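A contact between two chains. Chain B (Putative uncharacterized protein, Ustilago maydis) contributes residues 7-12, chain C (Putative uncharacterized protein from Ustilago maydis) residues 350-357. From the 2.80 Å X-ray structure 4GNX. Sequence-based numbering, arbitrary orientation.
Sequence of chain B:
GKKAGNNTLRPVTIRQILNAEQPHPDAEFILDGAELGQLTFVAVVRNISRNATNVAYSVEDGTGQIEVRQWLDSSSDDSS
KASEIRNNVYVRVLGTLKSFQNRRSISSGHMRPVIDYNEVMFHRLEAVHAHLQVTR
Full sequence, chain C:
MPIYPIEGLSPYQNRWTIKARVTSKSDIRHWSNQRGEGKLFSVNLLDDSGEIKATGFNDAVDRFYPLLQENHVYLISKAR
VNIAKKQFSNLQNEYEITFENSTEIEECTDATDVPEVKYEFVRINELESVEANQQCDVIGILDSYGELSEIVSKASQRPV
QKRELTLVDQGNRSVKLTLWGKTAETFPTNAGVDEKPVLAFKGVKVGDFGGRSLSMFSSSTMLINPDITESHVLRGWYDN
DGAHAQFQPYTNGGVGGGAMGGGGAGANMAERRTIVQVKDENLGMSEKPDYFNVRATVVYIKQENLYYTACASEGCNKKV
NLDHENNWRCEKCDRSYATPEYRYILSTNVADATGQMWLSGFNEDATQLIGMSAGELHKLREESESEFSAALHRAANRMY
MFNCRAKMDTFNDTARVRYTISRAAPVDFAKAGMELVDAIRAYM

Chain B (7-12) NTLRPV
Chain C 350-357: VADATGQM

How does the chain B segment lie against chain C? It runs extended across a chain C hairpin whose two arms are tied by V350(C) N to M357(C) O at 2.8 Å, M357(C) N to V350(C) O at 2.6 Å and D352(C) N to G355(C) O at 3.0 Å. The register sets T8(B) CA 4.3 Å from G355(C) CA and R10(B) CA 4.7 Å from A353(C) CA, so chain B advances as the turn is read backward.

What anchors L9(B)? Its backbone, at phi/psi -127/99, donates the one hydrogen bond between the stretches, L9(B) N to D352(C) O, 2.8 Å with an N-H...O angle of 152°. Its side chain (chi1 t, chi2 p) leaves the backbone sideways, yet L9(B) CB still packs 3.7 Å from A351(C) CB, which points toward chain B.

Why does A353(C) cover as much surface as leucine? At phi/psi -80/-7 it sits in the turn, where its backbone and methyl both meet chain B. A353(C) CA makes a CA-H...O contact with L9(B) O at 3.4 Å, while A353(C) CB rests 3.7 Å from P11(B) CD, on the C-gamma-endo proline ring.

How does T8(B) use the other end of the turn? With backbone angles of -140/171 and chi1 p, it lays T8(B) CG2 3.5 Å from both A353(C) O and G355(C) N. Nearby, N7(B) O accepts a CA-H...O contact from G355(C) CA at 3.4 Å. G355(C), at 157/-173, adopts angles that call for glycine, since a CB would jam against the preceding carbonyl oxygen.

How is the turn that meets chain B organised? D352(C), whose O accepts the L9(B) N hydrogen bond, has chi1 p and takes hydrogen bonds at D352(C) OD1 from T354(C) N at 2.8 Å and T354(C) OG1 at 2.6 Å; T354(C) is also p.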

# COMPACT_ATOMS: atom_id res chain seq x y z
N ASN B 7 18.52 3.02 -10.17
CA ASN B 7 19.27 2.78 -8.89
C ASN B 7 18.34 2.76 -7.67
O ASN B 7 17.65 3.73 -7.39
CB ASN B 7 20.36 3.83 -8.74
CG ASN B 7 21.35 3.48 -7.66
OD1 ASN B 7 21.06 2.68 -6.77
ND2 ASN B 7 22.52 4.10 -7.73
N THR B 8 18.32 1.66 -6.94
CA THR B 8 17.16 1.33 -6.13
C THR B 8 17.52 0.75 -4.79
O THR B 8 18.68 0.43 -4.55
CB THR B 8 16.28 0.27 -6.83
OG1 THR B 8 17.03 -0.94 -7.01
CG2 THR B 8 15.74 0.78 -8.19
N LEU B 9 16.51 0.60 -3.93
CA LEU B 9 16.65 0.03 -2.61
C LEU B 9 15.64 -1.09 -2.45
O LEU B 9 14.47 -0.87 -2.14
CB LEU B 9 16.43 1.10 -1.52
CG LEU B 9 16.37 0.54 -0.09
CD1 LEU B 9 17.75 0.06 0.33
CD2 LEU B 9 15.78 1.54 0.90
N ARG B 10 16.12 -2.31 -2.62
CA ARG B 10 15.25 -3.48 -2.75
C ARG B 10 15.02 -4.25 -1.46
O ARG B 10 15.96 -4.70 -0.81
CB ARG B 10 15.77 -4.40 -3.86
CG ARG B 10 15.90 -3.66 -5.17
CD ARG B 10 16.41 -4.56 -6.29
NE ARG B 10 15.74 -5.85 -6.29
CZ ARG B 10 15.96 -6.82 -7.18
NH1 ARG B 10 16.85 -6.66 -8.15
NH2 ARG B 10 15.29 -7.96 -7.06
N PRO B 11 13.76 -4.38 -1.07
CA PRO B 11 13.52 -5.20 0.10
C PRO B 11 13.67 -6.70 -0.30
O PRO B 11 13.13 -7.15 -1.30
CB PRO B 11 12.08 -4.84 0.47
CG PRO B 11 11.42 -4.57 -0.86
CD PRO B 11 12.49 -3.95 -1.71
N VAL B 12 14.42 -7.46 0.49
CA VAL B 12 14.79 -8.80 0.13
C VAL B 12 14.90 -9.65 1.35
O VAL B 12 15.08 -9.13 2.45
CB VAL B 12 16.18 -8.87 -0.57
CG1 VAL B 12 16.15 -8.26 -1.98
CG2 VAL B 12 17.25 -8.25 0.30
N VAL C 350 15.93 9.96 -0.64
CA VAL C 350 15.06 8.86 -0.22
C VAL C 350 14.94 7.84 -1.33
O VAL C 350 14.99 8.20 -2.51
CB VAL C 350 13.65 9.34 0.21
CG1 VAL C 350 13.75 10.43 1.27
CG2 VAL C 350 12.82 9.81 -0.98
N ALA C 351 14.80 6.58 -0.95
CA ALA C 351 14.73 5.48 -1.91
C ALA C 351 13.60 4.52 -1.59
O ALA C 351 13.16 4.42 -0.46
CB ALA C 351 16.04 4.72 -1.95
N ASP C 352 13.11 3.84 -2.62
CA ASP C 352 12.25 2.68 -2.47
C ASP C 352 12.75 1.62 -3.46
O ASP C 352 13.90 1.70 -3.90
CB ASP C 352 10.77 3.03 -2.68
CG ASP C 352 10.43 3.51 -4.12
OD1 ASP C 352 11.31 3.50 -5.03
OD2 ASP C 352 9.24 3.90 -4.32
N ALA C 353 11.90 0.66 -3.82
CA ALA C 353 12.34 -0.42 -4.73
C ALA C 353 12.34 -0.02 -6.20
O ALA C 353 12.84 -0.77 -7.05
CB ALA C 353 11.53 -1.68 -4.52
N THR C 354 11.82 1.16 -6.51
CA THR C 354 11.69 1.62 -7.89
C THR C 354 12.70 2.70 -8.25
O THR C 354 12.83 3.08 -9.41
CB THR C 354 10.26 2.14 -8.17
OG1 THR C 354 9.97 3.24 -7.29
CG2 THR C 354 9.22 1.02 -7.96
N GLY C 355 13.42 3.20 -7.26
CA GLY C 355 14.35 4.31 -7.48
C GLY C 355 14.70 5.16 -6.27
O GLY C 355 14.34 4.86 -5.12
N GLN C 356 15.42 6.23 -6.53
CA GLN C 356 15.89 7.09 -5.48
C GLN C 356 15.56 8.55 -5.85
O GLN C 356 15.53 8.93 -7.01
CB GLN C 356 17.38 6.79 -5.23
CG GLN C 356 18.36 7.95 -5.28
CD GLN C 356 18.54 8.52 -6.67
OE1 GLN C 356 18.88 7.80 -7.61
NE2 GLN C 356 18.29 9.83 -6.81
N MET C 357 15.26 9.38 -4.86
CA MET C 357 14.80 10.72 -5.15
C MET C 357 15.16 11.73 -4.06
O MET C 357 15.09 11.42 -2.87
CB MET C 357 13.29 10.69 -5.37
CG MET C 357 12.54 11.97 -5.06
SD MET C 357 10.83 11.58 -4.64
CE MET C 357 10.20 11.23 -6.28